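Local coordinates for protein Rab GDP dissociation inhibitor alpha (Naegleria fowleri, PDB 6C87) that probably binds prenylated Rab GTPases in their GDP-bound form, slowing nucleotide release and keeping them soluble for recycling between membranes, at residues A[99-104]-A[438-443]; A[151-156]-A[192-197]; A[234-239]-A[346-351]; A[263-268]-A[295-300]. One frame throughout, in Å; residues are numbered along the deposited sequence.

Interaction 1 of 4, residues A[99-104]-A[438-443]; sequences LRMTGV and EKFDWN
M101 reaches out from the last turn of helix 94-102 and meets F440 and W442 with its sulfur, in a pair of Met-aromatic contacts. The side chains of M101 and F440 arrive from opposite directions, and SD of M101 comes to 3.8 Å from CE1 of F440. It lies 69° off that ring's normal, an oblique approach; W442 is likewise met obliquely, SD of M101 standing 5.4 Å from the centroid of its six-membered ring. The two rings are themselves fitted together, CD1 of F440 lying over the centre of the W442 face. A long, flexible, polarisable methionine suits such a place, since it can follow the uneven surface that two differently turned rings present. A bend at chi3 (84°) turns its CE toward the backbone of D441 and W442. D441 shapes this loop through an Asx turn, its OD1 accepting from N of N443 at 3.0 Å. Beyond M101 the helix stops at G103, whose positive phi suits glycine, and T102 forms an ST turn there. The loop 438-443 is wedged between helices: W442 also rests on K94, K97 and I98 of helix 94-102, both rings touch V429 of helix 422-436, and on another flank L99 and V104 pack against helix 243-254.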
loop_
_atom_site.group_PDB
_atom_site.type_symbol
_atom_site.label_atom_id
_atom_site.label_comp_id
_atom_site.label_asym_id
_atom_site.label_seq_id
_atom_site.Cartn_x
_atom_site.Cartn_y
_atom_site.Cartn_z
ATOM N N LEU A 99 9.299 -0.420 -17.294
ATOM C CA LEU A 99 10.448 -0.971 -18.005
ATOM C C LEU A 99 11.588 -1.298 -17.050
ATOM O O LEU A 99 12.279 -2.310 -17.219
ATOM C CB LEU A 99 10.919 0.025 -19.061
ATOM C CG LEU A 99 9.987 0.224 -20.251
ATOM C CD1 LEU A 99 10.551 1.266 -21.216
ATOM C CD2 LEU A 99 9.758 -1.121 -20.940
ATOM N N ARG A 100 11.798 -0.453 -16.037
ATOM C CA ARG A 100 12.830 -0.734 -15.046
ATOM C C ARG A 100 12.509 -1.989 -14.247
ATOM O O ARG A 100 13.413 -2.759 -13.905
ATOM C CB ARG A 100 13.021 0.460 -14.113
ATOM C CG ARG A 100 13.903 1.564 -14.679
ATOM C CD ARG A 100 13.840 2.836 -13.838
ATOM N NE ARG A 100 14.376 3.976 -14.570
ATOM C CZ ARG A 100 14.231 5.248 -14.205
ATOM N NH1 ARG A 100 13.546 5.555 -13.110
ATOM N NH2 ARG A 100 14.764 6.217 -14.948
ATOM N N MET A 101 11.228 -2.216 -13.950
ATOM C CA MET A 101 10.838 -3.393 -13.181
ATOM C C MET A 101 11.195 -4.687 -13.903
ATOM O O MET A 101 11.567 -5.679 -13.264
ATOM C CB MET A 101 9.342 -3.346 -12.902
ATOM C CG MET A 101 8.922 -2.348 -11.861
ATOM S SD MET A 101 7.127 -2.355 -11.794
ATOM C CE MET A 101 6.876 -3.735 -10.676
ATOM N N THR A 102 11.085 -4.700 -15.233
ATOM C CA THR A 102 11.445 -5.898 -15.984
ATOM C C THR A 102 12.951 -6.085 -16.087
ATOM O O THR A 102 13.415 -7.210 -16.289
ATOM C CB THR A 102 10.885 -5.839 -17.404
ATOM O OG1 THR A 102 11.533 -4.776 -18.113
ATOM C CG2 THR A 102 9.369 -5.606 -17.395
ATOM N N GLY A 103 13.727 -5.010 -15.981
ATOM C CA GLY A 103 15.158 -5.114 -16.131
ATOM C C GLY A 103 15.660 -4.979 -17.553
ATOM O O GLY A 103 16.879 -5.036 -17.765
ATOM N N VAL A 104 14.768 -4.825 -18.538
ATOM C CA VAL A 104 15.223 -4.712 -19.919
ATOM C C VAL A 104 16.017 -3.434 -20.151
ATOM O O VAL A 104 16.808 -3.371 -21.100
ATOM C CB VAL A 104 14.040 -4.755 -20.908
ATOM C CG1 VAL A 104 13.345 -6.093 -20.849
ATOM C CG2 VAL A 104 13.070 -3.599 -20.648
ATOM N N GLU A 438 -4.781 -8.249 -8.347
ATOM C CA GLU A 438 -4.184 -7.477 -7.272
ATOM C C GLU A 438 -3.833 -6.090 -7.789
ATOM O O GLU A 438 -3.595 -5.896 -8.987
ATOM C CB GLU A 438 -2.927 -8.171 -6.723
ATOM N N LYS A 439 -3.830 -5.118 -6.885
ATOM C CA LYS A 439 -3.401 -3.781 -7.263
ATOM C C LYS A 439 -1.935 -3.822 -7.675
ATOM O O LYS A 439 -1.127 -4.544 -7.082
ATOM C CB LYS A 439 -3.611 -2.801 -6.103
ATOM C CG LYS A 439 -3.633 -1.340 -6.537
ATOM C CD LYS A 439 -3.757 -0.384 -5.366
ATOM C CE LYS A 439 -3.650 1.059 -5.847
ATOM N NZ LYS A 439 -3.689 2.055 -4.736
ATOM N N PHE A 440 -1.599 -3.068 -8.720
ATOM C CA PHE A 440 -0.253 -3.110 -9.278
ATOM C C PHE A 440 0.761 -2.712 -8.219
ATOM O O PHE A 440 0.695 -1.610 -7.669
ATOM C CB PHE A 440 -0.160 -2.178 -10.490
ATOM C CG PHE A 440 1.068 -2.391 -11.335
ATOM C CD1 PHE A 440 2.200 -1.605 -11.149
ATOM C CD2 PHE A 440 1.090 -3.363 -12.320
ATOM C CE1 PHE A 440 3.339 -1.792 -11.928
ATOM C CE2 PHE A 440 2.225 -3.559 -13.103
ATOM C CZ PHE A 440 3.351 -2.771 -12.906
ATOM N N ASP A 441 1.699 -3.612 -7.935
ATOM C CA ASP A 441 2.742 -3.370 -6.944
ATOM C C ASP A 441 3.939 -2.750 -7.658
ATOM O O ASP A 441 4.669 -3.444 -8.374
ATOM C CB ASP A 441 3.124 -4.671 -6.237
ATOM C CG ASP A 441 4.129 -4.463 -5.106
ATOM O OD1 ASP A 441 4.448 -3.298 -4.773
ATOM O OD2 ASP A 441 4.589 -5.472 -4.530
ATOM N N TRP A 442 4.147 -1.448 -7.457
ATOM C CA TRP A 442 5.263 -0.758 -8.088
ATOM C C TRP A 442 6.593 -1.081 -7.434
ATOM O O TRP A 442 7.625 -0.567 -7.875
ATOM C CB TRP A 442 5.051 0.758 -8.059
ATOM C CG TRP A 442 3.956 1.226 -8.950
ATOM C CD1 TRP A 442 2.656 1.452 -8.600
ATOM C CD2 TRP A 442 4.050 1.499 -10.353
ATOM N NE1 TRP A 442 1.937 1.866 -9.697
ATOM C CE2 TRP A 442 2.767 1.898 -10.788
ATOM C CE3 TRP A 442 5.092 1.445 -11.284
ATOM C CZ2 TRP A 442 2.501 2.247 -12.111
ATOM C CZ3 TRP A 442 4.826 1.792 -12.600
ATOM C CH2 TRP A 442 3.539 2.189 -13.001
ATOM N N ASN A 443 6.598 -1.933 -6.415
ATOM C CA ASN A 443 7.825 -2.346 -5.756
ATOM C C ASN A 443 8.119 -3.819 -5.960
ATOM O O ASN A 443 9.076 -4.330 -5.374
ATOM C CB ASN A 443 7.769 -2.020 -4.263
ATOM C CG ASN A 443 7.810 -0.534 -3.998
ATOM O OD1 ASN A 443 6.784 0.087 -3.732
ATOM N ND2 ASN A 443 9.000 0.049 -4.088
#

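Interaction 2 of 4, residues A[151-156]-A[192-197]; sequences KLVSYL and DFLGHA
L194, which carries the contact with L152 and V153, lays its own CB against one face of its neighbour's ring, the CB of L194 standing 4.2 Å above the F193 plane and displaced toward the rim. The other flat groups stay away from the junction: Y155 turns to F170 and C172 and hydrogen-bonds through OH to the backbone O of H167, while the H196 imidazole is held at both nitrogens, by D342 and D204. What is left between the segments is a purely aliphatic helix-helix contact, joining helix 143-157 to helix 188-198 in a part of the chain made of helices and loops, without strands, consistent with the smaller, helical domain of Rab GDI proteins. The backbones keep their distance, with CA of V153 and CA of L194 9.0 Å apart, a spacing bridged by branched side chains. L194 is suited to this by its length: with CG roughly anti to the backbone N (chi1 -154°) it is directed at helix 143-157. V153, shorter and branched at CB, runs alongside it the other way, whereas L152 crosses it at a slant. All three residues are buried, and the packing extends to other helices, L152 resting on I180, Y181 and Y184 of helix 177-184 and V153 on P132 and V135 of helix 132-135. One methyl does the touching on the L194 side: its CD2 lies 4.0 Å from CG2 of V153 and 4.1 Å from CD2 of L152.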
loop_
_atom_site.group_PDB
_atom_site.type_symbol
_atom_site.label_atom_id
_atom_site.label_comp_id
_atom_site.label_asym_id
_atom_site.label_seq_id
_atom_site.Cartn_x
_atom_site.Cartn_y
_atom_site.Cartn_z
ATOM N N LYS A 151 0.517 34.712 -12.268
ATOM C CA LYS A 151 0.061 34.539 -10.893
ATOM C C LYS A 151 -0.477 33.129 -10.666
ATOM O O LYS A 151 -0.275 32.549 -9.594
ATOM C CB LYS A 151 -0.996 35.595 -10.549
ATOM N N LEU A 152 -1.164 32.561 -11.662
ATOM C CA LEU A 152 -1.685 31.207 -11.507
ATOM C C LEU A 152 -0.551 30.198 -11.380
ATOM O O LEU A 152 -0.563 29.349 -10.482
ATOM C CB LEU A 152 -2.594 30.847 -12.688
ATOM C CG LEU A 152 -2.836 29.344 -12.901
ATOM C CD1 LEU A 152 -3.630 28.734 -11.753
ATOM C CD2 LEU A 152 -3.532 29.082 -14.232
ATOM N N VAL A 153 0.449 30.285 -12.261
ATOM C CA VAL A 153 1.529 29.305 -12.242
ATOM C C VAL A 153 2.408 29.502 -11.018
ATOM O O VAL A 153 2.911 28.527 -10.444
ATOM C CB VAL A 153 2.333 29.364 -13.556
ATOM C CG1 VAL A 153 3.611 28.531 -13.454
ATOM C CG2 VAL A 153 1.474 28.876 -14.717
ATOM N N SER A 154 2.605 30.756 -10.592
ATOM C CA SER A 154 3.328 31.006 -9.348
ATOM C C SER A 154 2.636 30.334 -8.169
ATOM O O SER A 154 3.294 29.741 -7.304
ATOM C CB SER A 154 3.460 32.510 -9.108
ATOM O OG SER A 154 4.775 32.965 -9.377
ATOM N N TYR A 155 1.305 30.422 -8.114
ATOM C CA TYR A 155 0.560 29.799 -7.024
ATOM C C TYR A 155 0.702 28.282 -7.034
ATOM O O TYR A 155 0.839 27.664 -5.973
ATOM C CB TYR A 155 -0.916 30.206 -7.090
ATOM C CG TYR A 155 -1.830 29.320 -6.265
ATOM C CD1 TYR A 155 -1.819 29.364 -4.872
ATOM C CD2 TYR A 155 -2.722 28.449 -6.887
ATOM C CE1 TYR A 155 -2.654 28.549 -4.124
ATOM C CE2 TYR A 155 -3.564 27.635 -6.146
ATOM C CZ TYR A 155 -3.525 27.690 -4.769
ATOM O OH TYR A 155 -4.362 26.885 -4.038
ATOM N N LEU A 156 0.666 27.663 -8.219
ATOM C CA LEU A 156 0.704 26.202 -8.284
ATOM C C LEU A 156 2.078 25.658 -7.906
ATOM O O LEU A 156 2.172 24.651 -7.193
ATOM C CB LEU A 156 0.287 25.722 -9.676
ATOM C CG LEU A 156 -1.150 26.090 -10.063
ATOM C CD1 LEU A 156 -1.440 25.759 -11.521
ATOM C CD2 LEU A 156 -2.160 25.426 -9.137
ATOM N N ASP A 192 -4.629 25.541 -22.252
ATOM C CA ASP A 192 -4.230 24.649 -23.337
ATOM C C ASP A 192 -2.793 24.171 -23.162
ATOM O O ASP A 192 -2.542 22.972 -22.993
ATOM C CB ASP A 192 -4.415 25.349 -24.683
ATOM C CG ASP A 192 -5.835 25.218 -25.214
ATOM O OD1 ASP A 192 -6.138 25.811 -26.269
ATOM O OD2 ASP A 192 -6.670 24.582 -24.537
ATOM N N PHE A 193 -1.827 25.093 -23.196
ATOM C CA PHE A 193 -0.440 24.661 -23.046
ATOM C C PHE A 193 -0.188 24.078 -21.663
ATOM O O PHE A 193 0.603 23.138 -21.518
ATOM C CB PHE A 193 0.528 25.820 -23.339
ATOM C CG PHE A 193 0.685 26.824 -22.205
ATOM C CD1 PHE A 193 1.570 26.593 -21.151
ATOM C CD2 PHE A 193 -0.014 28.025 -22.229
ATOM C CE1 PHE A 193 1.724 27.524 -20.125
ATOM C CE2 PHE A 193 0.140 28.967 -21.212
ATOM C CZ PHE A 193 1.009 28.713 -20.156
ATOM N N LEU A 194 -0.855 24.610 -20.642
ATOM C CA LEU A 194 -0.628 24.116 -19.291
ATOM C C LEU A 194 -1.189 22.709 -19.130
ATOM O O LEU A 194 -0.492 21.799 -18.667
ATOM C CB LEU A 194 -1.245 25.081 -18.279
ATOM C CG LEU A 194 -0.645 25.123 -16.874
ATOM C CD1 LEU A 194 0.873 25.197 -16.947
ATOM C CD2 LEU A 194 -1.201 26.314 -16.119
ATOM N N GLY A 195 -2.441 22.506 -19.529
ATOM C CA GLY A 195 -3.095 21.229 -19.354
ATOM C C GLY A 195 -2.676 20.186 -20.367
ATOM O O GLY A 195 -2.532 19.007 -20.020
ATOM N N HIS A 196 -2.476 20.594 -21.621
ATOM C CA HIS A 196 -2.190 19.642 -22.690
ATOM C C HIS A 196 -0.700 19.475 -22.956
ATOM O O HIS A 196 -0.242 18.359 -23.203
ATOM C CB HIS A 196 -2.898 20.055 -23.987
ATOM C CG HIS A 196 -4.393 20.061 -23.888
ATOM N ND1 HIS A 196 -5.199 19.325 -24.728
ATOM C CD2 HIS A 196 -5.230 20.721 -23.054
ATOM C CE1 HIS A 196 -6.466 19.529 -24.413
ATOM N NE2 HIS A 196 -6.512 20.371 -23.398
ATOM N N ALA A 197 0.076 20.552 -22.904
ATOM C CA ALA A 197 1.492 20.464 -23.231
ATOM C C ALA A 197 2.376 20.209 -22.016
ATOM O O ALA A 197 3.475 19.664 -22.181
ATOM C CB ALA A 197 1.960 21.747 -23.936
#

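Interaction 3 of 4, residues A[234-239]-A[346-351]; sequences YVYPMY and CVTSFT
Y236 and T348 face each other from two extended strands that do not pair, their CA atoms 8.9 Å apart; further on, where 234-239 has left its strand and 346-351 has tightened into a 3-10 turn, the CA atoms of M238 and T351 are 8.2 Å apart. Both strands belong to one mixed sheet, strand 234-237 pairing with 111-121 and strand 343-349 with 328-332, and side chains meet between them. The Y236 ring is clasped between two aliphatic groups. CG2 of T348 lies over one face in a CH-pi contact, 4.3 Å from the Y236 ring centroid and 24° off its normal, while CD of P237 lies against the opposite face. T348 meets the tyrosine at about a right angle and offers the ring its methyl. At the other end M238, bent at chi2 and chi3, curls its SD to 3.6 Å from the backbone O of T351. H352 meets the Y236 ring edge-to-face. Tyrosine suits the site by offering a broad face, and threonine by being small and beta-branched. Such contacts rest on dispersion and fit rather than directed bonds, while backbone hydrogen bonds to strand 111-121 hold strand 234-237 in its sheet.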
loop_
_atom_site.group_PDB
_atom_site.type_symbol
_atom_site.label_atom_id
_atom_site.label_comp_id
_atom_site.label_asym_id
_atom_site.label_seq_id
_atom_site.Cartn_x
_atom_site.Cartn_y
_atom_site.Cartn_z
ATOM N N TYR A 234 11.505 14.623 -22.298
ATOM C CA TYR A 234 11.256 13.391 -23.032
ATOM C C TYR A 234 12.564 12.686 -23.392
ATOM O O TYR A 234 13.572 13.332 -23.690
ATOM C CB TYR A 234 10.467 13.680 -24.309
ATOM C CG TYR A 234 9.062 14.204 -24.105
ATOM C CD1 TYR A 234 8.041 13.374 -23.659
ATOM C CD2 TYR A 234 8.752 15.530 -24.392
ATOM C CE1 TYR A 234 6.749 13.856 -23.492
ATOM C CE2 TYR A 234 7.475 16.029 -24.218
ATOM C CZ TYR A 234 6.472 15.191 -23.773
ATOM O OH TYR A 234 5.192 15.687 -23.615
ATOM N N VAL A 235 12.540 11.355 -23.342
ATOM C CA VAL A 235 13.599 10.520 -23.894
ATOM C C VAL A 235 12.982 9.586 -24.938
ATOM O O VAL A 235 11.765 9.394 -24.999
ATOM C CB VAL A 235 14.338 9.706 -22.810
ATOM C CG1 VAL A 235 14.918 10.624 -21.746
ATOM C CG2 VAL A 235 13.432 8.647 -22.205
ATOM N N TYR A 236 13.857 8.968 -25.734
ATOM C CA TYR A 236 13.514 8.085 -26.858
ATOM C C TYR A 236 14.677 7.117 -26.994
ATOM O O TYR A 236 15.833 7.527 -26.806
ATOM C CB TYR A 236 13.318 8.857 -28.169
ATOM C CG TYR A 236 12.603 8.129 -29.300
ATOM C CD1 TYR A 236 11.260 7.791 -29.196
ATOM C CD2 TYR A 236 13.260 7.831 -30.492
ATOM C CE1 TYR A 236 10.594 7.155 -30.236
ATOM C CE2 TYR A 236 12.603 7.196 -31.543
ATOM C CZ TYR A 236 11.266 6.863 -31.406
ATOM O OH TYR A 236 10.586 6.229 -32.427
ATOM N N PRO A 237 14.427 5.850 -27.314
ATOM C CA PRO A 237 15.539 4.898 -27.394
ATOM C C PRO A 237 16.366 5.134 -28.647
ATOM O O PRO A 237 15.843 5.463 -29.714
ATOM C CB PRO A 237 14.846 3.528 -27.428
ATOM C CG PRO A 237 13.373 3.799 -27.218
ATOM C CD PRO A 237 13.135 5.213 -27.617
ATOM N N MET A 238 17.676 4.977 -28.494
ATOM C CA MET A 238 18.579 4.981 -29.635
ATOM C C MET A 238 18.189 3.851 -30.590
ATOM O O MET A 238 17.964 2.710 -30.166
ATOM C CB MET A 238 20.025 4.819 -29.143
ATOM C CG MET A 238 21.078 5.472 -30.023
ATOM S SD MET A 238 20.937 7.276 -30.079
ATOM C CE MET A 238 21.607 7.711 -28.492
ATOM N N TYR A 239 18.094 4.179 -31.879
ATOM C CA TYR A 239 17.614 3.311 -32.956
ATOM C C TYR A 239 16.105 3.101 -32.910
ATOM O O TYR A 239 15.569 2.362 -33.749
ATOM C CB TYR A 239 18.337 1.948 -32.984
ATOM C CG TYR A 239 19.839 2.087 -33.092
ATOM C CD1 TYR A 239 20.447 2.285 -34.329
ATOM C CD2 TYR A 239 20.650 2.066 -31.958
ATOM C CE1 TYR A 239 21.820 2.431 -34.438
ATOM C CE2 TYR A 239 22.026 2.209 -32.057
ATOM C CZ TYR A 239 22.601 2.395 -33.297
ATOM O OH TYR A 239 23.963 2.543 -33.400
ATOM N N CYS A 346 5.707 14.448 -33.465
ATOM C CA CYS A 346 7.021 14.189 -32.900
ATOM C C CYS A 346 8.038 14.098 -34.026
ATOM O O CYS A 346 7.743 13.575 -35.106
ATOM C CB CYS A 346 7.044 12.903 -32.072
ATOM S SG CYS A 346 6.801 11.420 -33.033
ATOM N N VAL A 347 9.223 14.637 -33.772
ATOM C CA VAL A 347 10.283 14.710 -34.762
ATOM C C VAL A 347 11.490 13.979 -34.207
ATOM O O VAL A 347 11.900 14.227 -33.069
ATOM C CB VAL A 347 10.636 16.164 -35.111
ATOM C CG1 VAL A 347 11.666 16.194 -36.232
ATOM C CG2 VAL A 347 9.376 16.937 -35.477
ATOM N N THR A 348 12.033 13.060 -34.992
ATOM C CA THR A 348 13.275 12.377 -34.676
ATOM C C THR A 348 14.154 12.425 -35.913
ATOM O O THR A 348 13.699 12.795 -36.996
ATOM C CB THR A 348 13.029 10.930 -34.229
ATOM O OG1 THR A 348 12.298 10.241 -35.246
ATOM C CG2 THR A 348 12.231 10.906 -32.936
ATOM N N SER A 349 15.426 12.074 -35.749
ATOM C CA SER A 349 16.366 12.247 -36.848
ATOM C C SER A 349 17.571 11.326 -36.656
ATOM O O SER A 349 17.519 10.357 -35.888
ATOM C CB SER A 349 16.809 13.715 -36.934
ATOM O OG SER A 349 17.570 14.054 -35.786
ATOM N N PHE A 350 18.659 11.658 -37.351
ATOM C CA PHE A 350 19.924 10.950 -37.208
ATOM C C PHE A 350 20.387 10.896 -35.759
ATOM O O PHE A 350 21.103 9.965 -35.376
ATOM C CB PHE A 350 20.993 11.623 -38.085
ATOM C CG PHE A 350 20.906 13.149 -38.114
ATOM C CD1 PHE A 350 20.013 13.804 -38.969
ATOM C CD2 PHE A 350 21.730 13.930 -37.300
ATOM C CE1 PHE A 350 19.926 15.192 -38.997
ATOM C CE2 PHE A 350 21.652 15.330 -37.331
ATOM C CZ PHE A 350 20.745 15.958 -38.185
ATOM N N THR A 351 19.987 11.873 -34.934
ATOM C CA THR A 351 20.464 11.915 -33.554
ATOM C C THR A 351 19.947 10.752 -32.723
ATOM O O THR A 351 20.547 10.433 -31.690
ATOM C CB THR A 351 20.098 13.240 -32.861
ATOM O OG1 THR A 351 18.684 13.471 -32.926
ATOM C CG2 THR A 351 20.858 14.402 -33.472
#

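Interaction 4 of 4, residues A[263-268]-A[295-300]; sequences KKVDRI and PSYFPE
V265 and I268 lie three residues apart, yet both point toward Y297 and F298, which a regular strand alternating its side chains would not allow. The classic beta bulge of D266 and R267 opposite E280 probably accounts for it: the extra residue resets the alternation, and I268 comes round to the same side as V265. Each then meets one ring at a slant. CG2 of V265, the branch beside the backbone N, approaches CE1 of Y297 at 4.3 Å, and CD1 of I268 comes to 4.5 Å from CE1 of F298. This is where the three-stranded antiparallel sheet meets the loop after strand 290-293 of the parallel sheet, a pairing that resembles the Rossmann-like fold of FAD-dependent oxidoreductases, to which GDI proteins are related. A 3-10 turn, closed by F298 N bonding to P295 O at 3.1 Å, sets the two aromatics side by side, with CB of Y297 over the rim of one F298 face. Tyrosine fits the partly exposed place because its hydroxyl bonds to the backbone N of R43, whose side chain also makes a cation-pi contact with the ring. The buried, wholly apolar F298 packs on L18, V409 and I411 of the parallel sheet.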
loop_
_atom_site.group_PDB
_atom_site.type_symbol
_atom_site.label_atom_id
_atom_site.label_comp_id
_atom_site.label_asym_id
_atom_site.label_seq_id
_atom_site.Cartn_x
_atom_site.Cartn_y
_atom_site.Cartn_z
ATOM N N LYS A 263 4.271 -17.437 -36.676
ATOM C CA LYS A 263 3.451 -18.550 -36.203
ATOM C C LYS A 263 1.982 -18.136 -36.242
ATOM O O LYS A 263 1.525 -17.359 -35.398
ATOM C CB LYS A 263 3.869 -18.985 -34.797
ATOM N N LYS A 264 1.252 -18.659 -37.226
ATOM C CA LYS A 264 -0.174 -18.393 -37.350
ATOM C C LYS A 264 -0.949 -19.158 -36.283
ATOM O O LYS A 264 -0.590 -20.277 -35.902
ATOM C CB LYS A 264 -0.676 -18.785 -38.743
ATOM N N VAL A 265 -2.016 -18.542 -35.790
ATOM C CA VAL A 265 -2.872 -19.142 -34.774
ATOM C C VAL A 265 -4.065 -19.782 -35.476
ATOM O O VAL A 265 -4.876 -19.088 -36.099
ATOM C CB VAL A 265 -3.322 -18.110 -33.733
ATOM C CG1 VAL A 265 -4.316 -18.741 -32.763
ATOM C CG2 VAL A 265 -2.113 -17.541 -32.996
ATOM N N ASP A 266 -4.169 -21.114 -35.392
ATOM C CA ASP A 266 -5.272 -21.818 -36.045
ATOM C C ASP A 266 -6.593 -21.526 -35.343
ATOM O O ASP A 266 -7.572 -21.121 -35.982
ATOM C CB ASP A 266 -5.014 -23.327 -36.067
ATOM C CG ASP A 266 -3.745 -23.699 -36.813
ATOM O OD1 ASP A 266 -3.146 -22.814 -37.459
ATOM O OD2 ASP A 266 -3.354 -24.888 -36.756
ATOM N N ARG A 267 -6.641 -21.737 -34.030
ATOM C CA ARG A 267 -7.855 -21.517 -33.261
ATOM C C ARG A 267 -7.471 -21.287 -31.810
ATOM O O ARG A 267 -6.428 -21.756 -31.348
ATOM C CB ARG A 267 -8.824 -22.705 -33.372
ATOM N N ILE A 268 -8.317 -20.568 -31.105
ATOM C CA ILE A 268 -8.240 -20.492 -29.653
ATOM C C ILE A 268 -9.155 -21.570 -29.101
ATOM O O ILE A 268 -10.279 -21.747 -29.583
ATOM C CB ILE A 268 -8.643 -19.092 -29.147
ATOM C CG1 ILE A 268 -7.881 -18.004 -29.903
ATOM C CG2 ILE A 268 -8.396 -18.969 -27.652
ATOM C CD1 ILE A 268 -6.389 -17.988 -29.615
ATOM N N PRO A 295 -5.869 -6.390 -30.184
ATOM C CA PRO A 295 -7.213 -6.624 -30.744
ATOM C C PRO A 295 -7.264 -7.494 -31.996
ATOM O O PRO A 295 -8.273 -8.185 -32.199
ATOM C CB PRO A 295 -7.703 -5.199 -31.048
ATOM C CG PRO A 295 -7.044 -4.357 -30.034
ATOM C CD PRO A 295 -5.678 -4.972 -29.817
ATOM N N SER A 296 -6.218 -7.502 -32.832
ATOM C CA SER A 296 -6.291 -8.211 -34.110
ATOM C C SER A 296 -6.451 -9.718 -33.948
ATOM O O SER A 296 -6.881 -10.387 -34.893
ATOM C CB SER A 296 -5.053 -7.918 -34.964
ATOM O OG SER A 296 -3.901 -8.558 -34.453
ATOM N N TYR A 297 -6.109 -10.271 -32.788
ATOM C CA TYR A 297 -6.213 -11.705 -32.560
ATOM C C TYR A 297 -7.585 -12.137 -32.072
ATOM O O TYR A 297 -7.875 -13.337 -32.083
ATOM C CB TYR A 297 -5.149 -12.163 -31.551
ATOM C CG TYR A 297 -3.746 -12.166 -32.121
ATOM C CD1 TYR A 297 -3.255 -13.282 -32.778
ATOM C CD2 TYR A 297 -2.921 -11.049 -32.016
ATOM C CE1 TYR A 297 -1.990 -13.299 -33.311
ATOM C CE2 TYR A 297 -1.647 -11.056 -32.546
ATOM C CZ TYR A 297 -1.189 -12.190 -33.197
ATOM O OH TYR A 297 0.075 -12.224 -33.738
ATOM N N PHE A 298 -8.430 -11.199 -31.652
ATOM C CA PHE A 298 -9.749 -11.503 -31.096
ATOM C C PHE A 298 -10.796 -10.586 -31.715
ATOM O O PHE A 298 -11.381 -9.739 -31.030
ATOM C CB PHE A 298 -9.736 -11.377 -29.571
ATOM C CG PHE A 298 -8.511 -11.952 -28.932
ATOM C CD1 PHE A 298 -8.417 -13.324 -28.690
ATOM C CD2 PHE A 298 -7.445 -11.132 -28.585
ATOM C CE1 PHE A 298 -7.284 -13.874 -28.112
ATOM C CE2 PHE A 298 -6.307 -11.667 -28.000
ATOM C CZ PHE A 298 -6.225 -13.044 -27.761
ATOM N N PRO A 299 -11.068 -10.742 -33.016
ATOM C CA PRO A 299 -12.038 -9.846 -33.668
ATOM C C PRO A 299 -13.408 -9.874 -33.024
ATOM O O PRO A 299 -14.089 -8.841 -32.989
ATOM C CB PRO A 299 -12.096 -10.380 -35.108
ATOM C CG PRO A 299 -10.858 -11.200 -35.275
ATOM C CD PRO A 299 -10.584 -11.788 -33.931
ATOM N N GLU A 300 -13.832 -11.025 -32.508
ATOM C CA GLU A 300 -15.154 -11.147 -31.915
ATOM C C GLU A 300 -15.227 -10.606 -30.492
ATOM O O GLU A 300 -16.327 -10.517 -29.943
ATOM C CB GLU A 300 -15.604 -12.608 -31.937
#

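Interaction 1 spans most of the chain, bringing the loop after helix 422-436 back to helix 94-102, and the other three fall between its segments. Interaction 2 closes before interaction 3 opens, and interaction 4 lies within the span of interaction 3. Interactions 2 and 4 are the farthest apart, centres about 45 Å from each other on opposite sides of the chain's centre: one ties helices together, the other joins the three-stranded sheet to the parallel one. Interaction 3, in the mixed sheet, comes within about 5 Å of interaction 2 at nearest atoms. None touches another; they are separate packing points in the helical region, the mixed sheet and the Rossmann-like part of a GDI fold whose chain passes repeatedly between them.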